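Side-chain contacts in LbaCas13a H328A (C2c2) (Lachnospiraceae bacterium NK4A179, PDB 5WLH), which binds a CRISPR guide RNA, probably processes its precursor, and, as an A-cleaving Cas13a nuclease, cuts RNA that the guide targets: residues Ser289-Glu292 against Arg293-Asp296; Asp297-Arg300 against Arg301-Arg304; Glu323-Val327 against Trp328-Ala332. All coordinates share one frame; numbering follows the deposited sequence. Where two conformers were deposited one is given.

How the contacts relate
Contacts 1 and 2 follow each other on helix 292-311, and contact 3 starts helix 327-335, the next helix in the chain. Contacts 1 and 3 are both N-terminal helix caps made by an aspartate. Contact 2 lies within the helix and relies on its backbone ladder. All three are partly buried; contact 1 has the most exposed residues, though its Arg295 is buried. In contact 2 half of the residues are buried, and arginines dominate. Contact 3 alone touches the bound RNA, through Trp328. A salt bridge, Arg303 NH2 to Asp330 OD2 at 2.7 Å, joins contacts 2 and 3. Within their own segments contacts 1 and 2 carry salt bridges; contact 3 carries a CH-pi contact.

Contact 1: residues Ser289-Glu292 against Arg293-Asp296; sequences SLDE and RVRD
Arg295 reaches back from the first turn of a helix to Ser289 and Glu292. Its CB lies near the carbonyl oxygen of Glu292. CG and CD pass the carbonyl oxygen of Ser289. The chain then turns about the CG-CD bond (chi3 -53°), and this brings the guanidinium back toward the loop. NE forms a salt bridge with Glu1231, outside the segment. NH1 donates to Ser289 O at 2.8 Å, and that oxygen lies in the guanidinium plane. NH1 also donates to a water, which in turn donates to Leu290 O. NH2 forms a longer salt bridge with Glu292 OE2, at 3.3 Å. Here the carboxylate and guanidinium planes are steeply inclined. Glu292 CG packs against both terminal nitrogens.

This is the N-terminal cap of helix 292-311. Asp291 is the N-cap, and its OD1 accepts from Arg293 N at 2.9 Å, from above the carboxylate plane. With CG anti to the backbone N, at chi1 -179°, the carboxylate turns to the start of the helix. The Arg293 side chain bends round to the same carboxylate and grips it side-on, edge to edge. Its NE meets OD1 of Asp291 on the syn lone pair at 3.0 Å, almost straight. Its NH2 meets OD2 of Asp291 at 2.8 Å. The two groups are nearly coplanar, which suits the side-on grip. OD1 also holds the backbone N, which gives it two donors. Asp291 O accepts from Val294 N at 3.0 Å.

A leucine in place of Arg295 would probably leave Ser289 O without its guanidinium donor and Glu1231 without its charged mate. Leu290 points away from this turn and packs on His1141 and Cys1144 of helix 1106-1145. Further along, Asp296 N donates to Glu292 O at 2.9 Å.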
ATOM      1  N   SER A 289      -3.320 -19.459  27.253  0.55 24.67           N
ATOM      2  CA  SER A 289      -3.036 -20.628  28.076  0.55 27.53           C
ATOM      3  C   SER A 289      -2.470 -21.727  27.189  0.55 25.83           C
ATOM      4  O   SER A 289      -3.079 -22.083  26.174  0.55 27.05           O
ATOM      5  CB  SER A 289      -4.302 -21.123  28.786  0.55 26.34           C
ATOM      6  OG  SER A 289      -4.176 -22.489  29.159  0.55 23.65           O
ATOM      7  N   LEU A 290      -1.309 -22.274  27.573  1.00 24.54           N
ATOM      8  CA  LEU A 290      -0.739 -23.370  26.798  1.00 25.86           C
ATOM      9  C   LEU A 290      -1.617 -24.621  26.834  1.00 27.13           C
ATOM     10  O   LEU A 290      -1.526 -25.455  25.927  1.00 26.38           O
ATOM     11  CB  LEU A 290       0.670 -23.692  27.302  1.00 28.11           C
ATOM     12  CG  LEU A 290       1.541 -22.437  27.381  1.00 32.16           C
ATOM     13  CD1 LEU A 290       2.877 -22.763  28.021  1.00 36.37           C
ATOM     14  CD2 LEU A 290       1.735 -21.848  25.998  1.00 32.04           C
ATOM     15  N   ASP A 291      -2.481 -24.753  27.838  1.00 26.78           N
ATOM     16  CA  ASP A 291      -3.410 -25.874  27.913  1.00 25.90           C
ATOM     17  C   ASP A 291      -4.535 -25.636  26.915  1.00 24.60           C
ATOM     18  O   ASP A 291      -5.391 -24.779  27.136  1.00 25.47           O
ATOM     19  CB  ASP A 291      -3.946 -26.020  29.334  1.00 27.39           C
ATOM     20  CG  ASP A 291      -4.910 -27.188  29.488  1.00 29.81           C
ATOM     21  OD1 ASP A 291      -5.319 -27.788  28.475  1.00 26.78           O
ATOM     22  OD2 ASP A 291      -5.250 -27.504  30.647  1.00 29.82           O
ATOM     23  N   GLU A 292      -4.549 -26.419  25.835  1.00 21.84           N
ATOM     24  CA  GLU A 292      -5.497 -26.160  24.758  1.00 30.75           C
ATOM     25  C   GLU A 292      -6.932 -26.396  25.190  1.00 29.75           C
ATOM     26  O   GLU A 292      -7.851 -25.896  24.541  1.00 24.25           O
ATOM     27  CB  GLU A 292      -5.147 -27.021  23.548  1.00 38.83           C
ATOM     28  CG  GLU A 292      -3.873 -26.546  22.866  1.00 50.12           C
ATOM     29  CD  GLU A 292      -3.634 -27.191  21.523  1.00 58.09           C
ATOM     30  OE1 GLU A 292      -3.976 -28.382  21.361  1.00 56.45           O
ATOM     31  OE2 GLU A 292      -3.113 -26.487  20.627  1.00 60.79           O
ATOM     32  N   ARG A 293      -7.142 -27.143  26.272  1.00 29.21           N
ATOM     33  CA  ARG A 293      -8.491 -27.375  26.763  1.00 25.26           C
ATOM     34  C   ARG A 293      -9.110 -26.105  27.330  1.00 24.27           C
ATOM     35  O   ARG A 293     -10.330 -25.920  27.232  1.00 26.71           O
ATOM     36  CB  ARG A 293      -8.456 -28.491  27.813  1.00 24.69           C
ATOM     37  CG  ARG A 293      -7.933 -29.809  27.258  1.00 26.41           C
ATOM     38  CD  ARG A 293      -7.663 -30.808  28.398  1.00 27.58           C
ATOM     39  NE  ARG A 293      -6.743 -30.253  29.390  1.00 28.77           N
ATOM     40  CZ  ARG A 293      -6.474 -30.815  30.564  1.00 33.03           C
ATOM     41  NH1 ARG A 293      -7.056 -31.964  30.899  1.00 28.50           N
ATOM     42  NH2 ARG A 293      -5.629 -30.225  31.401  1.00 30.97           N
ATOM     43  N   VAL A 294      -8.295 -25.232  27.932  1.00 21.78           N
ATOM     44  CA  VAL A 294      -8.788 -23.959  28.450  1.00 22.55           C
ATOM     45  C   VAL A 294      -9.262 -23.076  27.302  1.00 24.88           C
ATOM     46  O   VAL A 294     -10.342 -22.468  27.356  1.00 25.93           O
ATOM     47  CB  VAL A 294      -7.684 -23.258  29.267  1.00 21.64           C
ATOM     48  CG1 VAL A 294      -8.075 -21.814  29.584  1.00 28.07           C
ATOM     49  CG2 VAL A 294      -7.371 -24.032  30.549  1.00 24.07           C
ATOM     50  N   ARG A 295      -8.461 -23.004  26.244  1.00 24.77           N
ATOM     51  CA  ARG A 295      -8.837 -22.207  25.081  1.00 25.87           C
ATOM     52  C   ARG A 295     -10.059 -22.789  24.385  1.00 26.88           C
ATOM     53  O   ARG A 295     -10.972 -22.047  24.005  1.00 26.24           O
ATOM     54  CB  ARG A 295      -7.657 -22.111  24.115  1.00 22.15           C
ATOM     55  CG  ARG A 295      -6.386 -21.628  24.774  1.00 22.05           C
ATOM     56  CD  ARG A 295      -5.434 -20.969  23.754  1.00 22.74           C
ATOM     57  NE  ARG A 295      -5.133 -21.784  22.575  1.00 23.05           N
ATOM     58  CZ  ARG A 295      -4.282 -22.811  22.540  1.00 23.34           C
ATOM     59  NH1 ARG A 295      -3.636 -23.221  23.635  1.00 23.84           N
ATOM     60  NH2 ARG A 295      -4.090 -23.443  21.398  1.00 25.55           N
ATOM     61  N   ASP A 296     -10.093 -24.118  24.210  1.00 25.67           N
ATOM     62  CA  ASP A 296     -11.256 -24.752  23.595  1.00 28.50           C
ATOM     63  C   ASP A 296     -12.531 -24.391  24.339  1.00 27.60           C
ATOM     64  O   ASP A 296     -13.552 -24.085  23.719  1.00 24.88           O
ATOM     65  CB  ASP A 296     -11.081 -26.270  23.561  1.00 36.32           C
ATOM     66  CG  ASP A 296     -10.130 -26.724  22.476  1.00 52.25           C
ATOM     67  OD1 ASP A 296      -9.364 -25.876  21.970  1.00 58.39           O
ATOM     68  OD2 ASP A 296     -10.146 -27.926  22.127  1.00 57.27           O
TER
HETATM   69  O   HOH W   1      -0.867 -24.828  23.318  1.00 35.58           O

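Contact 2: residues Asp297-Arg300 against Arg301-Arg304; sequences DMLR and RMRR
Asp297 and Arg301 meet one helical turn apart, with the carboxylate and guanidinium planes 69° from each other. The guanidinium presents its edge. Its NE donates to Asp297 OD2 at 2.8 Å, and OD2 lies close to the guanidinium plane. Seen from the aspartate, NE comes on the syn side but well out of the carboxylate plane. A second bond, from Arg301 NH2 to the same OD2, is weak. With chi3 at -162° the Arg301 chain is extended from CG to NE; its CG passes Asp297 O and its NE arrives at the acid. Its NH1 is taken by Tyr394 O.

Arg300 and Arg304 are set differently. Arg300 CG sits over one face of the Arg304 guanidinium, toward its rim, 3.4 Å above the plane. The two guanidinium planes are 58° apart. The like charges come near each other without touching, with Arg300 NE 4.8 Å from Arg304 NH2. Each has its own outside acceptor: Arg300 NE donates to Phe325 O, and Arg304 NH1 to Arg393 O.

Leu299 and Met302 lie side by side and point the same way. Their ends touch, Leu299 CD2 to Met302 CE, at 3.8 Å. Under all these side chains runs the regular alpha-helical ladder, including Arg303 N to Leu299 O at 2.8 Å.

The helix is covered from several directions. Met298 packs on helix 268-287, and Met302 on helix 429-458. Arg303 bridges Asp330 of helix 327-335 and Glu434 of helix 429-458, and makes a cation-pi contact with Trp437.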
ATOM      1  N   ASP A 297     -12.496 -24.433  25.673  1.00 26.17           N
ATOM      2  CA  ASP A 297     -13.703 -24.139  26.442  1.00 29.56           C
ATOM      3  C   ASP A 297     -14.111 -22.675  26.296  1.00 26.57           C
ATOM      4  O   ASP A 297     -15.302 -22.360  26.200  1.00 25.44           O
ATOM      5  CB  ASP A 297     -13.488 -24.483  27.909  1.00 30.32           C
ATOM      6  CG  ASP A 297     -14.653 -24.067  28.762  1.00 37.11           C
ATOM      7  OD1 ASP A 297     -15.676 -24.783  28.728  1.00 36.32           O
ATOM      8  OD2 ASP A 297     -14.545 -23.024  29.444  1.00 38.31           O
ATOM      9  N   MET A 298     -13.133 -21.769  26.239  1.00 22.11           N
ATOM     10  CA  MET A 298     -13.452 -20.353  26.089  1.00 22.83           C
ATOM     11  C   MET A 298     -14.002 -20.054  24.700  1.00 22.28           C
ATOM     12  O   MET A 298     -14.946 -19.268  24.564  1.00 22.43           O
ATOM     13  CB  MET A 298     -12.213 -19.509  26.375  1.00 22.61           C
ATOM     14  CG  MET A 298     -11.826 -19.521  27.857  1.00 23.76           C
ATOM     15  SD  MET A 298     -10.230 -18.708  28.058  1.00 27.36           S
ATOM     16  CE  MET A 298     -10.709 -16.986  27.943  1.00 27.91           C
ATOM     17  N   LEU A 299     -13.433 -20.665  23.660  1.00 23.10           N
ATOM     18  CA  LEU A 299     -13.990 -20.468  22.321  1.00 25.13           C
ATOM     19  C   LEU A 299     -15.392 -21.044  22.221  1.00 27.90           C
ATOM     20  O   LEU A 299     -16.235 -20.512  21.492  1.00 23.43           O
ATOM     21  CB  LEU A 299     -13.116 -21.120  21.253  1.00 27.15           C
ATOM     22  CG  LEU A 299     -11.927 -20.329  20.727  1.00 36.07           C
ATOM     23  CD1 LEU A 299     -11.580 -20.834  19.316  1.00 35.25           C
ATOM     24  CD2 LEU A 299     -12.246 -18.834  20.733  1.00 35.11           C
ATOM     25  N   ARG A 300     -15.663 -22.127  22.941  1.00 21.50           N
ATOM     26  CA  ARG A 300     -17.012 -22.684  22.914  1.00 23.36           C
ATOM     27  C   ARG A 300     -18.025 -21.732  23.528  1.00 23.52           C
ATOM     28  O   ARG A 300     -19.145 -21.609  23.024  1.00 27.43           O
ATOM     29  CB  ARG A 300     -17.028 -24.022  23.646  1.00 25.28           C
ATOM     30  CG  ARG A 300     -18.384 -24.708  23.630  1.00 30.96           C
ATOM     31  CD  ARG A 300     -18.228 -26.170  24.065  1.00 33.93           C
ATOM     32  NE  ARG A 300     -17.305 -26.900  23.202  1.00 38.73           N
ATOM     33  CZ  ARG A 300     -16.079 -27.266  23.559  1.00 38.58           C
ATOM     34  NH1 ARG A 300     -15.623 -26.980  24.770  1.00 41.74           N
ATOM     35  NH2 ARG A 300     -15.311 -27.920  22.704  1.00 38.84           N
ATOM     36  N   ARG A 301     -17.666 -21.065  24.626  1.00 23.29           N
ATOM     37  CA  ARG A 301     -18.580 -20.096  25.213  1.00 24.85           C
ATOM     38  C   ARG A 301     -18.826 -18.936  24.265  1.00 26.67           C
ATOM     39  O   ARG A 301     -19.952 -18.441  24.152  1.00 22.23           O
ATOM     40  CB  ARG A 301     -18.033 -19.583  26.540  1.00 22.05           C
ATOM     41  CG  ARG A 301     -18.032 -20.684  27.636  1.00 22.26           C
ATOM     42  CD  ARG A 301     -17.233 -20.259  28.840  1.00 27.20           C
ATOM     43  NE  ARG A 301     -16.897 -21.440  29.637  1.00 30.01           N
ATOM     44  CZ  ARG A 301     -17.748 -22.035  30.468  1.00 39.10           C
ATOM     45  NH1 ARG A 301     -18.966 -21.543  30.617  1.00 38.28           N
ATOM     46  NH2 ARG A 301     -17.382 -23.108  31.162  1.00 37.48           N
ATOM     47  N   MET A 302     -17.778 -18.481  23.579  1.00 26.01           N
ATOM     48  CA  MET A 302     -17.972 -17.426  22.589  1.00 20.25           C
ATOM     49  C   MET A 302     -18.827 -17.921  21.427  1.00 22.96           C
ATOM     50  O   MET A 302     -19.683 -17.186  20.920  1.00 25.26           O
ATOM     51  CB  MET A 302     -16.610 -16.932  22.091  1.00 20.66           C
ATOM     52  CG  MET A 302     -16.698 -15.675  21.272  1.00 23.77           C
ATOM     53  SD  MET A 302     -15.048 -15.111  20.750  1.00 23.38           S
ATOM     54  CE  MET A 302     -14.719 -16.256  19.429  1.00 23.13           C
ATOM     55  N   ARG A 303     -18.633 -19.178  21.014  1.00 22.63           N
ATOM     56  CA  ARG A 303     -19.467 -19.746  19.963  1.00 25.83           C
ATOM     57  C   ARG A 303     -20.931 -19.790  20.384  1.00 26.23           C
ATOM     58  O   ARG A 303     -21.823 -19.509  19.574  1.00 23.08           O
ATOM     59  CB  ARG A 303     -18.967 -21.143  19.602  1.00 24.82           C
ATOM     60  CG  ARG A 303     -19.753 -21.831  18.512  1.00 25.44           C
ATOM     61  CD  ARG A 303     -19.613 -21.095  17.181  1.00 28.67           C
ATOM     62  NE  ARG A 303     -20.641 -21.515  16.237  1.00 27.82           N
ATOM     63  CZ  ARG A 303     -20.766 -21.044  15.003  1.00 30.87           C
ATOM     64  NH1 ARG A 303     -19.912 -20.125  14.549  1.00 28.57           N
ATOM     65  NH2 ARG A 303     -21.758 -21.484  14.230  1.00 26.63           N
ATOM     66  N   ARG A 304     -21.198 -20.148  21.645  1.00 28.95           N
ATOM     67  CA  ARG A 304     -22.584 -20.179  22.117  1.00 27.25           C
ATOM     68  C   ARG A 304     -23.217 -18.795  22.056  1.00 27.52           C
ATOM     69  O   ARG A 304     -24.413 -18.661  21.767  1.00 26.49           O
ATOM     70  CB  ARG A 304     -22.645 -20.732  23.542  1.00 23.20           C
ATOM     71  CG  ARG A 304     -22.434 -22.228  23.594  1.00 26.72           C
ATOM     72  CD  ARG A 304     -22.917 -22.794  24.921  1.00 28.04           C
ATOM     73  NE  ARG A 304     -22.445 -24.160  25.125  1.00 28.77           N
ATOM     74  CZ  ARG A 304     -21.353 -24.464  25.809  1.00 32.28           C
ATOM     75  NH1 ARG A 304     -20.625 -23.493  26.352  1.00 28.16           N
ATOM     76  NH2 ARG A 304     -20.995 -25.734  25.959  1.00 32.86           N
TER
HETATM   77  O   HOH W   2     -17.833 -25.041  27.654  1.00 45.02           O

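Contact 3: residues Glu323-Val327 against Trp328-Ala332; sequences EKFDV and WEDAA. With nucleotides of chain B.
Val327 and Trp328 pack side by side, and the indole is covered on both faces. On one face sits Val327 CG2, 3.6 Å from the centroid of the five-membered ring and almost on its normal. This is a CH-pi contact. The base of G2 of chain B lies over the opposite face, nearly parallel to the indole. Trp328 CZ3 comes to 3.2 Å from G2 N3 of chain B. With CG of Trp328 beside the backbone N, at chi1 -39°, the ring stands off the helix toward the RNA. On the inner side, the buried Phe325 ring meets Asp330 CB obliquely at 3.9 Å. The Asp330 carboxylate bonds to Arg303 and Arg334.

The solvent side is polar and looser. Asp326 is the N-cap of helix 327-335. Its OD1 accepts from Glu329 N at 2.8 Å, on the anti side of the carboxylate. The CB atoms of Asp326 and Glu329 touch, but both residues are exposed. Backbone bonds continue the turn, with Asp330 N to Asp326 O at 3.0 Å.

The cap fixes the start of the helix, from which Trp328 projects. The indole meets the guanine through ring faces, a kind of contact that would probably hold the nucleotide without reading its base identity closely.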
ATOM      1  N   GLU A 323     -22.334 -29.635  26.943  1.00 48.52           N
ATOM      2  CA  GLU A 323     -22.000 -30.299  25.694  1.00 44.90           C
ATOM      3  C   GLU A 323     -20.754 -29.650  25.118  1.00 46.03           C
ATOM      4  O   GLU A 323     -20.747 -28.444  24.844  1.00 45.02           O
ATOM      5  CB  GLU A 323     -23.154 -30.220  24.701  1.00 45.78           C
ATOM      6  CG  GLU A 323     -22.823 -30.892  23.379  1.00 47.52           C
ATOM      7  CD  GLU A 323     -23.988 -30.909  22.422  1.00 49.33           C
ATOM      8  OE1 GLU A 323     -25.120 -30.604  22.855  1.00 52.80           O
ATOM      9  OE2 GLU A 323     -23.769 -31.220  21.231  1.00 46.84           O
ATOM     10  N   LYS A 324     -19.691 -30.437  24.970  1.00 43.37           N
ATOM     11  CA  LYS A 324     -18.436 -29.941  24.405  1.00 42.19           C
ATOM     12  C   LYS A 324     -18.472 -30.033  22.881  1.00 35.81           C
ATOM     13  O   LYS A 324     -17.639 -30.680  22.250  1.00 39.93           O
ATOM     14  CB  LYS A 324     -17.250 -30.714  24.978  1.00 51.53           C
ATOM     15  CG  LYS A 324     -16.953 -30.485  26.472  1.00 60.11           C
ATOM     16  CD  LYS A 324     -17.213 -29.041  26.892  1.00 67.10           C
ATOM     17  CE  LYS A 324     -18.208 -28.955  28.042  1.00 69.68           C
ATOM     18  NZ  LYS A 324     -18.734 -27.569  28.212  1.00 70.55           N
ATOM     19  N   PHE A 325     -19.469 -29.384  22.281  1.00 30.53           N
ATOM     20  CA  PHE A 325     -19.615 -29.516  20.839  1.00 32.53           C
ATOM     21  C   PHE A 325     -18.426 -28.880  20.126  1.00 34.57           C
ATOM     22  O   PHE A 325     -17.788 -27.953  20.632  1.00 35.61           O
ATOM     23  CB  PHE A 325     -20.938 -28.914  20.348  1.00 33.69           C
ATOM     24  CG  PHE A 325     -21.035 -27.425  20.486  1.00 36.66           C
ATOM     25  CD1 PHE A 325     -21.390 -26.848  21.694  1.00 36.02           C
ATOM     26  CD2 PHE A 325     -20.810 -26.600  19.390  1.00 39.26           C
ATOM     27  CE1 PHE A 325     -21.494 -25.467  21.819  1.00 40.00           C
ATOM     28  CE2 PHE A 325     -20.914 -25.221  19.506  1.00 39.09           C
ATOM     29  CZ  PHE A 325     -21.252 -24.654  20.718  1.00 36.88           C
ATOM     30  N   ASP A 326     -18.091 -29.447  18.975  1.00 36.52           N
ATOM     31  CA  ASP A 326     -17.026 -28.910  18.146  1.00 37.69           C
ATOM     32  C   ASP A 326     -17.498 -27.600  17.526  1.00 31.82           C
ATOM     33  O   ASP A 326     -18.489 -27.584  16.787  1.00 29.11           O
ATOM     34  CB  ASP A 326     -16.652 -29.930  17.075  1.00 41.31           C
ATOM     35  CG  ASP A 326     -15.398 -29.553  16.327  1.00 42.25           C
ATOM     36  OD1 ASP A 326     -15.470 -28.630  15.489  1.00 37.77           O
ATOM     37  OD2 ASP A 326     -14.342 -30.186  16.572  1.00 47.77           O
ATOM     38  N   VAL A 327     -16.817 -26.495  17.857  1.00 28.46           N
ATOM     39  CA  VAL A 327     -17.245 -25.189  17.352  1.00 31.60           C
ATOM     40  C   VAL A 327     -17.132 -25.125  15.835  1.00 31.23           C
ATOM     41  O   VAL A 327     -17.954 -24.488  15.165  1.00 28.83           O
ATOM     42  CB  VAL A 327     -16.453 -24.051  18.027  1.00 30.48           C
ATOM     43  CG1 VAL A 327     -16.826 -23.954  19.477  1.00 25.70           C
ATOM     44  CG2 VAL A 327     -14.943 -24.262  17.872  1.00 27.66           C
ATOM     45  N   TRP A 328     -16.115 -25.772  15.266  1.00 31.72           N
ATOM     46  CA  TRP A 328     -15.933 -25.693  13.823  1.00 36.34           C
ATOM     47  C   TRP A 328     -16.952 -26.555  13.097  1.00 36.53           C
ATOM     48  O   TRP A 328     -17.395 -26.198  12.001  1.00 35.99           O
ATOM     49  CB  TRP A 328     -14.497 -26.083  13.454  1.00 38.09           C
ATOM     50  CG  TRP A 328     -13.470 -25.551  14.442  1.00 35.98           C
ATOM     51  CD1 TRP A 328     -12.771 -26.272  15.364  1.00 42.72           C
ATOM     52  CD2 TRP A 328     -13.057 -24.183  14.604  1.00 31.97           C
ATOM     53  NE1 TRP A 328     -11.943 -25.441  16.091  1.00 42.74           N
ATOM     54  CE2 TRP A 328     -12.099 -24.156  15.640  1.00 37.37           C
ATOM     55  CE3 TRP A 328     -13.395 -22.984  13.967  1.00 32.29           C
ATOM     56  CZ2 TRP A 328     -11.482 -22.978  16.058  1.00 34.59           C
ATOM     57  CZ3 TRP A 328     -12.781 -21.820  14.377  1.00 31.94           C
ATOM     58  CH2 TRP A 328     -11.834 -21.823  15.417  1.00 33.37           C
ATOM     59  N   GLU A 329     -17.351 -27.679  13.699  1.00 36.28           N
ATOM     60  CA  GLU A 329     -18.447 -28.464  13.140  1.00 37.22           C
ATOM     61  C   GLU A 329     -19.752 -27.678  13.171  1.00 30.31           C
ATOM     62  O   GLU A 329     -20.535 -27.716  12.213  1.00 34.20           O
ATOM     63  CB  GLU A 329     -18.594 -29.773  13.919  1.00 43.55           C
ATOM     64  CG  GLU A 329     -19.333 -30.869  13.187  1.00 51.01           C
ATOM     65  CD  GLU A 329     -19.102 -32.235  13.819  1.00 60.43           C
ATOM     66  OE1 GLU A 329     -20.013 -32.729  14.518  1.00 61.04           O
ATOM     67  OE2 GLU A 329     -18.003 -32.805  13.628  1.00 64.38           O
ATOM     68  N   ASP A 330     -20.011 -26.965  14.269  1.00 26.90           N
ATOM     69  CA  ASP A 330     -21.207 -26.137  14.309  1.00 23.46           C
ATOM     70  C   ASP A 330     -21.133 -25.040  13.264  1.00 24.34           C
ATOM     71  O   ASP A 330     -22.121 -24.759  12.578  1.00 31.23           O
ATOM     72  CB  ASP A 330     -21.401 -25.515  15.686  1.00 30.02           C
ATOM     73  CG  ASP A 330     -22.683 -24.723  15.762  1.00 34.47           C
ATOM     74  OD1 ASP A 330     -23.760 -25.354  15.724  1.00 36.61           O
ATOM     75  OD2 ASP A 330     -22.627 -23.478  15.800  1.00 28.41           O
ATOM     76  N   ALA A 331     -19.959 -24.406  13.141  1.00 28.54           N
ATOM     77  CA  ALA A 331     -19.765 -23.372  12.131  1.00 32.14           C
ATOM     78  C   ALA A 331     -20.063 -23.916  10.744  1.00 39.48           C
ATOM     79  O   ALA A 331     -20.795 -23.295   9.962  1.00 36.47           O
ATOM     80  CB  ALA A 331     -18.335 -22.836  12.210  1.00 31.69           C
ATOM     81  N   ALA A 332     -19.509 -25.094  10.430  1.00 40.44           N
ATOM     82  CA  ALA A 332     -19.778 -25.730   9.146  1.00 43.76           C
ATOM     83  C   ALA A 332     -21.264 -25.996   8.965  1.00 42.30           C
ATOM     84  O   ALA A 332     -21.790 -25.890   7.851  1.00 48.63           O
ATOM     85  CB  ALA A 332     -18.984 -27.029   9.031  1.00 44.28           C
TER
ATOM     86  P     G B   2     -13.899 -28.301   9.780  1.00 76.10           P
ATOM     87  OP1   G B   2     -14.881 -28.932   8.850  1.00 76.72           O
ATOM     88  OP2   G B   2     -12.501 -28.802   9.824  1.00 76.92           O
ATOM     89  O5'   G B   2     -13.861 -26.727   9.505  1.00 65.02           O
ATOM     90  C5'   G B   2     -15.034 -25.930   9.661  1.00 52.58           C
ATOM     91  C4'   G B   2     -14.754 -24.445   9.596  1.00 41.82           C
ATOM     92  O4'   G B   2     -13.922 -24.032  10.717  1.00 35.50           O
ATOM     93  C3'   G B   2     -14.040 -23.948   8.341  1.00 40.48           C
ATOM     94  O3'   G B   2     -14.494 -22.630   8.071  1.00 36.54           O
ATOM     95  C2'   G B   2     -12.592 -23.866   8.799  1.00 42.53           C
ATOM     96  O2'   G B   2     -11.770 -23.009   8.034  1.00 45.94           O
ATOM     97  C1'   G B   2     -12.773 -23.363  10.225  1.00 34.70           C
ATOM     98  N9    G B   2     -11.641 -23.672  11.090  1.00 33.59           N
ATOM     99  C8    G B   2     -11.179 -24.942  11.340  1.00 33.92           C
ATOM    100  N7    G B   2     -10.152 -24.944  12.137  1.00 30.89           N
ATOM    101  C5    G B   2      -9.923 -23.600  12.407  1.00 26.66           C
ATOM    102  C6    G B   2      -8.921 -23.013  13.234  1.00 31.12           C
ATOM    103  O6    G B   2      -8.036 -23.590  13.864  1.00 37.32           O
ATOM    104  N1    G B   2      -9.020 -21.631  13.284  1.00 29.49           N
ATOM    105  C2    G B   2      -9.956 -20.892  12.606  1.00 29.12           C
ATOM    106  N2    G B   2      -9.870 -19.555  12.798  1.00 27.66           N
ATOM    107  N3    G B   2     -10.907 -21.431  11.823  1.00 30.49           N
ATOM    108  C4    G B   2     -10.834 -22.789  11.780  1.00 30.56           C
TER